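Local structure of glycosyl hydrolase BlGH5_18 (Bifidobacterium longum subsp. infantis, 7LQX) at residues F37-W40 / L41-W45; V87-M90 / V91-G95; P325-E328 / H329-L333. The protein probably hydrolyses glycosidic bonds in N-glycans, as a subfamily 18 member of glycoside hydrolase family 5 from an infant-gut bacterium. All blocks are in the same frame, centred on the assembly; numbering follows the deposited sequence.

Contact 1: F37-W40 / L41-W45; sequences FHFW and LDPDW. With EDO (1,2-ethanediol), chain B.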
ATOM      1  N   PHE A  37       2.031 -13.419   5.167  1.00  7.53           N
ATOM      2  CA  PHE A  37       2.732 -12.724   4.080  1.00  7.95           C
ATOM      3  C   PHE A  37       3.365 -11.418   4.514  1.00  8.58           C
ATOM      4  O   PHE A  37       3.972 -10.736   3.682  1.00 10.26           O
ATOM      5  CB  PHE A  37       1.817 -12.576   2.871  1.00  8.54           C
ATOM      6  CG  PHE A  37       1.327 -13.898   2.373  1.00  8.02           C
ATOM      7  CD1 PHE A  37       2.225 -14.839   1.901  1.00  6.87           C
ATOM      8  CD2 PHE A  37      -0.008 -14.229   2.436  1.00  6.98           C
ATOM      9  CE1 PHE A  37       1.784 -16.080   1.472  1.00  7.79           C
ATOM     10  CE2 PHE A  37      -0.452 -15.468   2.011  1.00  8.22           C
ATOM     11  CZ  PHE A  37       0.449 -16.390   1.526  1.00  7.86           C
ATOM     12  N   HIS A  38       3.279 -11.078   5.794  1.00  9.75           N
ATOM     13  CA  HIS A  38       4.131 -10.043   6.366  1.00  9.26           C
ATOM     14  C   HIS A  38       5.527 -10.570   6.682  1.00 11.14           C
ATOM     15  O   HIS A  38       6.408  -9.779   7.034  1.00 11.11           O
ATOM     16  CB  HIS A  38       3.438  -9.438   7.590  1.00  9.64           C
ATOM     17  CG  HIS A  38       1.988  -9.141   7.357  1.00  9.58           C
ATOM     18  ND1 HIS A  38       1.548  -8.415   6.271  1.00 11.40           N
ATOM     19  CD2 HIS A  38       0.874  -9.514   8.034  1.00 11.62           C
ATOM     20  CE1 HIS A  38       0.229  -8.328   6.305  1.00 10.44           C
ATOM     21  NE2 HIS A  38      -0.204  -8.985   7.366  1.00 10.55           N
ATOM     22  N   PHE A  39       5.734 -11.883   6.526  1.00 10.16           N
ATOM     23  CA  PHE A  39       7.054 -12.493   6.645  1.00 10.12           C
ATOM     24  C   PHE A  39       8.109 -11.701   5.891  1.00 10.10           C
ATOM     25  O   PHE A  39       9.240 -11.544   6.362  1.00 10.71           O
ATOM     26  CB  PHE A  39       6.965 -13.918   6.067  1.00 11.43           C
ATOM     27  CG  PHE A  39       8.300 -14.602   5.893  1.00 10.07           C
ATOM     28  CD1 PHE A  39       9.055 -14.401   4.748  1.00 11.05           C
ATOM     29  CD2 PHE A  39       8.806 -15.429   6.881  1.00 10.47           C
ATOM     30  CE1 PHE A  39      10.290 -15.008   4.594  1.00 10.85           C
ATOM     31  CE2 PHE A  39      10.040 -16.048   6.726  1.00 10.97           C
ATOM     32  CZ  PHE A  39      10.781 -15.833   5.573  1.00 11.34           C
ATOM     33  N   TRP A  40       7.769 -11.232   4.693  1.00  9.17           N
ATOM     34  CA  TRP A  40       8.770 -10.642   3.818  1.00  9.82           C
ATOM     35  C   TRP A  40       9.392  -9.379   4.391  1.00 12.03           C
ATOM     36  O   TRP A  40      10.480  -8.985   3.954  1.00 12.74           O
ATOM     37  CB  TRP A  40       8.118 -10.307   2.486  1.00 10.15           C
ATOM     38  CG  TRP A  40       7.523 -11.472   1.771  1.00 10.30           C
ATOM     39  CD1 TRP A  40       6.199 -11.726   1.581  1.00  9.26           C
ATOM     40  CD2 TRP A  40       8.232 -12.543   1.132  1.00  8.60           C
ATOM     41  NE1 TRP A  40       6.034 -12.883   0.855  1.00  9.44           N
ATOM     42  CE2 TRP A  40       7.266 -13.410   0.578  1.00  9.73           C
ATOM     43  CE3 TRP A  40       9.586 -12.852   0.975  1.00 11.08           C
ATOM     44  CZ2 TRP A  40       7.611 -14.558  -0.135  1.00  9.32           C
ATOM     45  CZ3 TRP A  40       9.924 -14.001   0.273  1.00 10.94           C
ATOM     46  CH2 TRP A  40       8.938 -14.837  -0.270  1.00  9.42           C
ATOM     47  N   LEU A  41       8.714  -8.721   5.334  1.00 10.45           N
ATOM     48  CA  LEU A  41       9.250  -7.521   5.963  1.00 11.97           C
ATOM     49  C   LEU A  41      10.298  -7.839   7.021  1.00 15.13           C
ATOM     50  O   LEU A  41      11.042  -6.940   7.422  1.00 18.39           O
ATOM     51  CB  LEU A  41       8.108  -6.712   6.573  1.00 11.48           C
ATOM     52  CG  LEU A  41       7.145  -6.091   5.564  1.00 10.88           C
ATOM     53  CD1 LEU A  41       5.901  -5.548   6.266  1.00 12.51           C
ATOM     54  CD2 LEU A  41       7.808  -4.996   4.760  1.00 15.67           C
ATOM     55  N   ASP A  42      10.380  -9.090   7.473  1.00 13.46           N
ATOM     56  CA  ASP A  42      11.363  -9.502   8.469  1.00 15.61           C
ATOM     57  C   ASP A  42      11.568 -11.008   8.351  1.00 14.66           C
ATOM     58  O   ASP A  42      11.081 -11.771   9.193  1.00 15.27           O
ATOM     59  CB  ASP A  42      10.877  -9.135   9.869  1.00 17.27           C
ATOM     60  CG  ASP A  42      11.865  -9.516  10.959  1.00 19.19           C
ATOM     61  OD1 ASP A  42      13.075  -9.644  10.677  1.00 22.40           O
ATOM     62  OD2 ASP A  42      11.420  -9.681  12.109  1.00 23.78           O
ATOM     63  N   PRO A  43      12.266 -11.473   7.317  1.00 16.25           N
ATOM     64  CA  PRO A  43      12.368 -12.922   7.095  1.00 15.07           C
ATOM     65  C   PRO A  43      13.058 -13.648   8.243  1.00 17.26           C
ATOM     66  O   PRO A  43      14.108 -13.229   8.730  1.00 19.03           O
ATOM     67  CB  PRO A  43      13.173 -13.025   5.793  1.00 16.77           C
ATOM     68  CG  PRO A  43      12.911 -11.716   5.088  1.00 19.38           C
ATOM     69  CD  PRO A  43      12.839 -10.698   6.199  1.00 16.56           C
ATOM     70  N   ASP A  44      12.450 -14.751   8.670  1.00 14.83           N
ATOM     71  CA  ASP A  44      13.016 -15.678   9.656  1.00 16.12           C
ATOM     72  C   ASP A  44      13.270 -16.964   8.875  1.00 14.41           C
ATOM     73  O   ASP A  44      12.355 -17.767   8.670  1.00 13.12           O
ATOM     74  CB  ASP A  44      12.030 -15.868  10.803  1.00 17.53           C
ATOM     75  CG  ASP A  44      12.481 -16.903  11.829  1.00 19.60           C
ATOM     76  OD1 ASP A  44      13.353 -17.748  11.535  1.00 17.29           O
ATOM     77  OD2 ASP A  44      11.925 -16.879  12.946  1.00 22.82           O
ATOM     78  N   TRP A  45      14.499 -17.142   8.412  1.00 14.55           N
ATOM     79  CA  TRP A  45      14.775 -18.240   7.492  1.00 15.49           C
ATOM     80  C   TRP A  45      14.751 -19.592   8.191  1.00 14.62           C
ATOM     81  O   TRP A  45      14.249 -20.555   7.607  1.00 14.37           O
ATOM     82  CB  TRP A  45      16.062 -18.005   6.695  1.00 16.95           C
ATOM     83  CG  TRP A  45      15.888 -16.851   5.758  1.00 17.48           C
ATOM     84  CD1 TRP A  45      16.551 -15.667   5.781  1.00 19.02           C
ATOM     85  CD2 TRP A  45      14.942 -16.763   4.685  1.00 14.88           C
ATOM     86  NE1 TRP A  45      16.092 -14.847   4.779  1.00 18.05           N
ATOM     87  CE2 TRP A  45      15.102 -15.497   4.093  1.00 15.58           C
ATOM     88  CE3 TRP A  45      13.989 -17.636   4.163  1.00 13.65           C
ATOM     89  CZ2 TRP A  45      14.343 -15.085   3.005  1.00 14.69           C
ATOM     90  CZ3 TRP A  45      13.237 -17.224   3.091  1.00 12.44           C
ATOM     91  CH2 TRP A  45      13.416 -15.960   2.522  1.00 13.88           C
TER
HETATM   92  C1  EDO B 501       7.347 -10.282  10.461  1.00 21.09           C
HETATM   93  O1  EDO B 501       6.222 -10.936  11.051  1.00 22.95           O
HETATM   94  C2  EDO B 501       7.102  -8.780  10.391  1.00 25.66           C
HETATM   95  O2  EDO B 501       5.879  -8.509   9.696  1.00 25.51           O
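Phe39 and Trp45 meet edge to face across the short loop that joins a 3-10 segment to helix 45-57, a worked example of aromatic packing bridging such a connection. The rim of the Phe39 ring, led by CZ, points at the six-membered ring of Trp45, with ring centroids 5.2 Å apart and planes at 75°. Swung back beside its own carbonyl carbon (chi1 170°), the Phe39 ring also offers a face to Pro43, whose CA makes a CH-pi contact 3.9 Å from the ring centroid. Apolar packing adds Pro43 CB, 3.7 Å from Phe39 CZ.

The backbone bonds are those of successive 3-10 turns: Leu41 N to His38 O at 3.1 Å and Asp42 N to Phe39 O at 2.9 Å. His38 O accepts a second bond, from O2 of an ethanediol at 3.0 Å; this molecule also reaches Trp78 of the second subunit.

Asp44 takes the N-cap position of helix 45-57. Trp40 NE1 is held by Phe66 O, while Phe39 and Trp40 rest on Met90 and Trp45 on Ile93, so the loop after strand 25-29 lies against helix 81-96.

Contact 2: V87-M90 / V91-G95; sequences VRRM and VHIAG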
ATOM      1  N   VAL A  87      12.700 -14.080  -2.358  1.00  9.75           N
ATOM      2  CA  VAL A  87      11.873 -15.071  -3.047  1.00  9.94           C
ATOM      3  C   VAL A  87      12.730 -16.250  -3.496  1.00 11.11           C
ATOM      4  O   VAL A  87      12.353 -17.414  -3.325  1.00 11.19           O
ATOM      5  CB  VAL A  87      11.116 -14.447  -4.232  1.00 11.27           C
ATOM      6  CG1 VAL A  87      10.224 -15.501  -4.895  1.00 12.28           C
ATOM      7  CG2 VAL A  87      10.292 -13.263  -3.778  1.00 11.73           C
ATOM      8  N   ARG A  88      13.894 -15.962  -4.083  1.00 10.51           N
ATOM      9  CA  ARG A  88      14.775 -17.034  -4.532  1.00 11.41           C
ATOM     10  C   ARG A  88      15.195 -17.914  -3.363  1.00 12.35           C
ATOM     11  O   ARG A  88      15.261 -19.142  -3.494  1.00 11.80           O
ATOM     12  CB  ARG A  88      15.993 -16.451  -5.252  1.00 12.45           C
ATOM     13  CG  ARG A  88      16.951 -17.503  -5.788  1.00 15.09           C
ATOM     14  CD  ARG A  88      18.052 -16.917  -6.647  1.00 15.94           C
ATOM     15  NE  ARG A  88      19.007 -17.960  -7.007  1.00 15.99           N
ATOM     16  CZ  ARG A  88      20.085 -17.778  -7.759  1.00 14.99           C
ATOM     17  NH1 ARG A  88      20.354 -16.584  -8.268  1.00 17.87           N
ATOM     18  NH2 ARG A  88      20.884 -18.806  -8.009  1.00 20.34           N
ATOM     19  N   ARG A  89      15.462 -17.307  -2.203  1.00 12.30           N
ATOM     20  CA  ARG A  89      15.862 -18.088  -1.040  1.00 11.85           C
ATOM     21  C   ARG A  89      14.740 -19.017  -0.596  1.00 11.99           C
ATOM     22  O   ARG A  89      14.986 -20.172  -0.233  1.00 12.94           O
ATOM     23  CB  ARG A  89      16.283 -17.158   0.100  1.00 13.46           C
ATOM     24  CG  ARG A  89      16.634 -17.887   1.388  1.00 16.82           C
ATOM     25  CD  ARG A  89      17.994 -18.544   1.352  1.00 32.59           C
ATOM     26  NE  ARG A  89      18.390 -18.992   2.685  1.00 42.48           N
ATOM     27  CZ  ARG A  89      18.780 -18.178   3.664  1.00 42.93           C
ATOM     28  NH1 ARG A  89      18.823 -16.868   3.467  1.00 44.04           N
ATOM     29  NH2 ARG A  89      19.125 -18.674   4.844  1.00 49.72           N
HETATM   30  N   MSE A  90      13.503 -18.533  -0.615  1.00 11.93           N
HETATM   31  CA  MSE A  90      12.384 -19.367  -0.198  1.00 10.98           C
HETATM   32  C   MSE A  90      12.223 -20.558  -1.140  1.00 11.49           C
HETATM   33  O   MSE A  90      11.973 -21.678  -0.691  1.00 11.70           O
HETATM   34  CB  MSE A  90      11.107 -18.540  -0.133  1.00 10.51           C
HETATM   35  CG  MSE A  90       9.922 -19.330   0.373  1.00  9.52           C
HETATM   36 SE   MSE A  90       8.355 -18.255   0.607  1.00 17.35          SE
HETATM   37  CE  MSE A  90       8.898 -17.298   2.144  1.00  9.54           C
ATOM     38  N   VAL A  91      12.363 -20.296  -2.441  1.00  9.99           N
ATOM     39  CA  VAL A  91      12.368 -21.367  -3.432  1.00 11.11           C
ATOM     40  C   VAL A  91      13.509 -22.337  -3.162  1.00 12.67           C
ATOM     41  O   VAL A  91      13.330 -23.560  -3.189  1.00 12.95           O
ATOM     42  CB  VAL A  91      12.455 -20.771  -4.849  1.00 11.14           C
ATOM     43  CG1 VAL A  91      12.741 -21.865  -5.856  1.00 12.32           C
ATOM     44  CG2 VAL A  91      11.188 -20.010  -5.171  1.00 10.74           C
ATOM     45  N   HIS A  92      14.704 -21.795  -2.909  1.00 12.07           N
ATOM     46  CA  HIS A  92      15.872 -22.620  -2.635  1.00 13.42           C
ATOM     47  C   HIS A  92      15.623 -23.544  -1.454  1.00 13.04           C
ATOM     48  O   HIS A  92      15.987 -24.726  -1.496  1.00 14.85           O
ATOM     49  CB  HIS A  92      17.074 -21.715  -2.368  1.00 15.46           C
ATOM     50  CG  HIS A  92      18.378 -22.443  -2.311  1.00 17.75           C
ATOM     51  ND1 HIS A  92      18.972 -22.988  -3.427  1.00 20.90           N
ATOM     52  CD2 HIS A  92      19.198 -22.719  -1.272  1.00 22.48           C
ATOM     53  CE1 HIS A  92      20.107 -23.566  -3.078  1.00 26.44           C
ATOM     54  NE2 HIS A  92      20.267 -23.418  -1.775  1.00 24.41           N
ATOM     55  N   ILE A  93      14.992 -23.030  -0.398  1.00 12.90           N
ATOM     56  CA  ILE A  93      14.739 -23.835   0.790  1.00 13.84           C
ATOM     57  C   ILE A  93      13.716 -24.925   0.501  1.00 13.23           C
ATOM     58  O   ILE A  93      13.865 -26.069   0.946  1.00 13.18           O
ATOM     59  CB  ILE A  93      14.310 -22.928   1.960  1.00 12.58           C
ATOM     60  CG1 ILE A  93      15.476 -22.037   2.392  1.00 14.82           C
ATOM     61  CG2 ILE A  93      13.805 -23.763   3.118  1.00 13.45           C
ATOM     62  CD1 ILE A  93      15.080 -20.923   3.358  1.00 15.27           C
ATOM     63  N   ALA A  94      12.649 -24.594  -0.226  1.00 12.26           N
ATOM     64  CA  ALA A  94      11.712 -25.634  -0.641  1.00 11.92           C
ATOM     65  C   ALA A  94      12.441 -26.774  -1.340  1.00 12.51           C
ATOM     66  O   ALA A  94      12.204 -27.952  -1.045  1.00 13.75           O
ATOM     67  CB  ALA A  94      10.649 -25.027  -1.557  1.00 13.13           C
ATOM     68  N   GLY A  95      13.360 -26.440  -2.248  1.00 12.87           N
ATOM     69  CA  GLY A  95      14.102 -27.467  -2.954  1.00 14.35           C
ATOM     70  C   GLY A  95      15.005 -28.272  -2.040  1.00 14.39           C
ATOM     71  O   GLY A  95      15.127 -29.492  -2.194  1.00 15.40           O
TER
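Helix 81-96 is an outer helix of the (beta/alpha)8 barrel, and across Val87 to Ala94 it illustrates how one regular backbone serves several different neighbours. Four successive i to i+4 bonds run through it, from Val91 N to Val87 O, His92 N to Arg88 O, Ile93 N to Arg89 O and Ala94 N to Met90 O. The shortest of them, His92 N to Arg88 O, measures 2.8 Å.

One turn apart on the same flank, Arg89 and Ile93 lie obliquely across each other, and Ile93 CD1 comes within 3.9 Å of Arg89 NE. Ile93 CG1, beside its backbone N (chi1 -67°), reaches back to 3.3 Å from Arg89 O. Beyond the segment, Arg89 forms a cation-pi pair with Trp45.

Arg88 and His92 form a polar flank and share Glu152, the arginine by a salt bridge to OE2 and the histidine by a hydrogen bond between ND1 and OE1; Arg88 has a second salt bridge with Glu148. Val87 and Val91 face strand 100-104 and helix 132-149, while selenomethionine Met90 and Ile93 meet helix 45-57. Such division between sheet and flanking helices is typical of the helical layer of a TIM barrel.

Contact 3: P325-E328 / H329-L333; sequences PPFE and HALGL. With EDO (1,2-ethanediol), chain E.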
ATOM      1  N   PRO A 325     -11.571 -11.961   7.600  1.00 13.85           N
ATOM      2  CA  PRO A 325     -12.759 -12.788   7.829  1.00 16.19           C
ATOM      3  C   PRO A 325     -12.366 -13.957   8.711  1.00 14.13           C
ATOM      4  O   PRO A 325     -11.350 -14.615   8.442  1.00 13.85           O
ATOM      5  CB  PRO A 325     -13.149 -13.248   6.417  1.00 19.96           C
ATOM      6  CG  PRO A 325     -12.611 -12.175   5.510  1.00 22.43           C
ATOM      7  CD  PRO A 325     -11.326 -11.716   6.166  1.00 16.53           C
ATOM      8  N   PRO A 326     -13.089 -14.202   9.802  1.00 13.43           N
ATOM      9  CA  PRO A 326     -12.587 -15.151  10.813  1.00 13.21           C
ATOM     10  C   PRO A 326     -12.167 -16.509  10.277  1.00 12.46           C
ATOM     11  O   PRO A 326     -11.151 -17.050  10.728  1.00 12.67           O
ATOM     12  CB  PRO A 326     -13.764 -15.254  11.796  1.00 17.01           C
ATOM     13  CG  PRO A 326     -14.396 -13.896  11.722  1.00 17.14           C
ATOM     14  CD  PRO A 326     -14.274 -13.459  10.280  1.00 15.83           C
ATOM     15  N   PHE A 327     -12.918 -17.085   9.341  1.00 11.88           N
ATOM     16  CA  PHE A 327     -12.578 -18.412   8.834  1.00 10.42           C
ATOM     17  C   PHE A 327     -11.189 -18.459   8.207  1.00 10.82           C
ATOM     18  O   PHE A 327     -10.601 -19.543   8.115  1.00 10.06           O
ATOM     19  CB  PHE A 327     -13.630 -18.875   7.821  1.00 10.62           C
ATOM     20  CG  PHE A 327     -13.468 -18.267   6.464  1.00 11.14           C
ATOM     21  CD1 PHE A 327     -13.987 -17.016   6.170  1.00 12.58           C
ATOM     22  CD2 PHE A 327     -12.792 -18.948   5.470  1.00 12.00           C
ATOM     23  CE1 PHE A 327     -13.827 -16.460   4.917  1.00 13.62           C
ATOM     24  CE2 PHE A 327     -12.637 -18.396   4.222  1.00 12.89           C
ATOM     25  CZ  PHE A 327     -13.162 -17.155   3.942  1.00 14.19           C
ATOM     26  N   GLU A 328     -10.659 -17.321   7.744  1.00  9.50           N
ATOM     27  CA  GLU A 328      -9.356 -17.339   7.094  1.00  9.90           C
ATOM     28  C   GLU A 328      -8.290 -17.886   8.020  1.00 10.62           C
ATOM     29  O   GLU A 328      -7.327 -18.515   7.568  1.00 10.27           O
ATOM     30  CB  GLU A 328      -8.954 -15.934   6.643  1.00 12.61           C
ATOM     31  CG  GLU A 328      -9.814 -15.361   5.538  1.00 14.32           C
ATOM     32  CD  GLU A 328      -9.359 -15.735   4.131  1.00 15.50           C
ATOM     33  OE1 GLU A 328      -8.388 -16.508   3.965  1.00 14.76           O
ATOM     34  OE2 GLU A 328      -9.991 -15.240   3.177  1.00 17.28           O
ATOM     35  N   HIS A 329      -8.435 -17.653   9.322  1.00  9.52           N
ATOM     36  CA  HIS A 329      -7.397 -18.063  10.243  1.00  9.81           C
ATOM     37  C   HIS A 329      -7.242 -19.576  10.293  1.00 12.56           C
ATOM     38  O   HIS A 329      -6.140 -20.070  10.565  1.00 13.57           O
ATOM     39  CB  HIS A 329      -7.713 -17.562  11.644  1.00 12.27           C
ATOM     40  CG  HIS A 329      -7.538 -16.086  11.819  1.00 11.20           C
ATOM     41  ND1 HIS A 329      -6.332 -15.520  12.175  1.00 10.12           N
ATOM     42  CD2 HIS A 329      -8.417 -15.062  11.713  1.00 11.49           C
ATOM     43  CE1 HIS A 329      -6.475 -14.211  12.271  1.00  9.32           C
ATOM     44  NE2 HIS A 329      -7.732 -13.906  12.000  1.00 11.22           N
ATOM     45  N   ALA A 330      -8.327 -20.320  10.053  1.00  9.26           N
ATOM     46  CA  ALA A 330      -8.395 -21.755  10.310  1.00  8.91           C
ATOM     47  C   ALA A 330      -8.198 -22.601   9.056  1.00  7.76           C
ATOM     48  O   ALA A 330      -8.366 -23.825   9.115  1.00  8.60           O
ATOM     49  CB  ALA A 330      -9.739 -22.102  10.961  1.00 10.64           C
ATOM     50  N   LEU A 331      -7.834 -21.986   7.933  1.00  7.63           N
ATOM     51  CA  LEU A 331      -7.713 -22.709   6.668  1.00  7.26           C
ATOM     52  C   LEU A 331      -6.453 -23.556   6.561  1.00  6.92           C
ATOM     53  O   LEU A 331      -6.291 -24.272   5.569  1.00  7.58           O
ATOM     54  CB  LEU A 331      -7.805 -21.729   5.497  1.00  7.76           C
ATOM     55  CG  LEU A 331      -9.224 -21.264   5.168  1.00  7.38           C
ATOM     56  CD1 LEU A 331      -9.166 -20.078   4.205  1.00  7.12           C
ATOM     57  CD2 LEU A 331     -10.064 -22.370   4.576  1.00  8.06           C
ATOM     58  N   GLY A 332      -5.582 -23.548   7.562  1.00  8.49           N
ATOM     59  CA  GLY A 332      -4.360 -24.314   7.474  1.00  8.36           C
ATOM     60  C   GLY A 332      -4.552 -25.808   7.660  1.00  8.37           C
ATOM     61  O   GLY A 332      -5.536 -26.297   8.223  1.00  8.60           O
ATOM     62  N   LEU A 333      -3.536 -26.537   7.185  1.00  7.87           N
ATOM     63  CA  LEU A 333      -3.344 -27.941   7.523  1.00  8.22           C
ATOM     64  C   LEU A 333      -2.581 -28.090   8.833  1.00  8.21           C
ATOM     65  O   LEU A 333      -2.693 -29.126   9.494  1.00  9.65           O
ATOM     66  CB  LEU A 333      -2.564 -28.635   6.405  1.00  9.32           C
ATOM     67  CG  LEU A 333      -3.187 -28.624   5.015  1.00  8.36           C
ATOM     68  CD1 LEU A 333      -2.252 -29.380   4.068  1.00 10.26           C
ATOM     69  CD2 LEU A 333      -4.572 -29.221   5.029  1.00  9.43           C
TER
HETATM   70  C1  EDO E 504      -9.904 -17.460   0.380  1.00 22.80           C
HETATM   71  O1  EDO E 504     -10.725 -16.739   1.301  1.00 22.23           O
HETATM   72  C2  EDO E 504      -8.604 -17.894   1.047  1.00 14.89           C
HETATM   73  O2  EDO E 504      -7.929 -16.760   1.608  1.00 18.61           O
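The phenyl ring of Phe327 has CG of the adjacent Glu328 over one face, set toward the rim, while Leu331 CD1 approaches it obliquely, 3.9 Å from CE2. O1 of a bound ethanediol lies near the same end of the ring, also at an oblique angle. Phe327 keeps its CG in the crowded position between backbone N and carbonyl carbon (chi1 79°), and this turns the ring end toward Leu331 although its CB points elsewhere. At the imidazole of His329 the neighbour is at the edge instead: Pro326 O lies in the ring plane, 3.5 Å from CD2. The same ring is tethered through ND1 to Val317 O.

Glu328 faces a bound diol with both carboxylate oxygens. The fit is unusually tight at each: ethanediol O1 donates to OE2 at 2.5 Å and O2 to OE1 at 2.4 Å, the latter length being doubtful. A bend at chi2 (-87°) turns the carboxylate aside, and OE1 also lies 3.7 Å from Leu331 CD1. Ser111 OG, from another loop, bonds to the same ethanediol. With an alanine here, the diol would probably lose both of its acceptors on this loop, and a gap would be likely to open beside Leu331 CD1.

The backbone winds through successive i to i+3 turns, His329 N bonding to Pro326 O at 3.1 Å and Ala330 N to Phe327 O at 3.1 Å. This is a loop after the eighth strand of a (beta/alpha)8 barrel, at the C-terminal ends of the strands, where glycosidases of this fold form their substrate clefts; the ethanediol, probably from the crystallisation liquor, sits where a carboxylate, a hydroxyl and apolar side chains come together.

Read from the N terminus, the three contacts follow in series, and none encloses or crosses another. Each is local, its two halves running on without a gap, so none closes a long loop. Contact 1 lies between the first barrel strand, 25-29, and helix 45-57; contact 2 lies on helix 81-96, the longer helix between the second and third strands. These two touch, the aromatic side chains of contact 1 packing on the helix of contact 2. Contact 3 belongs to the loop between the eighth strand, 306-312, and helix 342-354. Strand 306-312 neighbours strand 25-29, yet contacts 1 and 3 stay apart, their nearest atoms about 8 Å from each other.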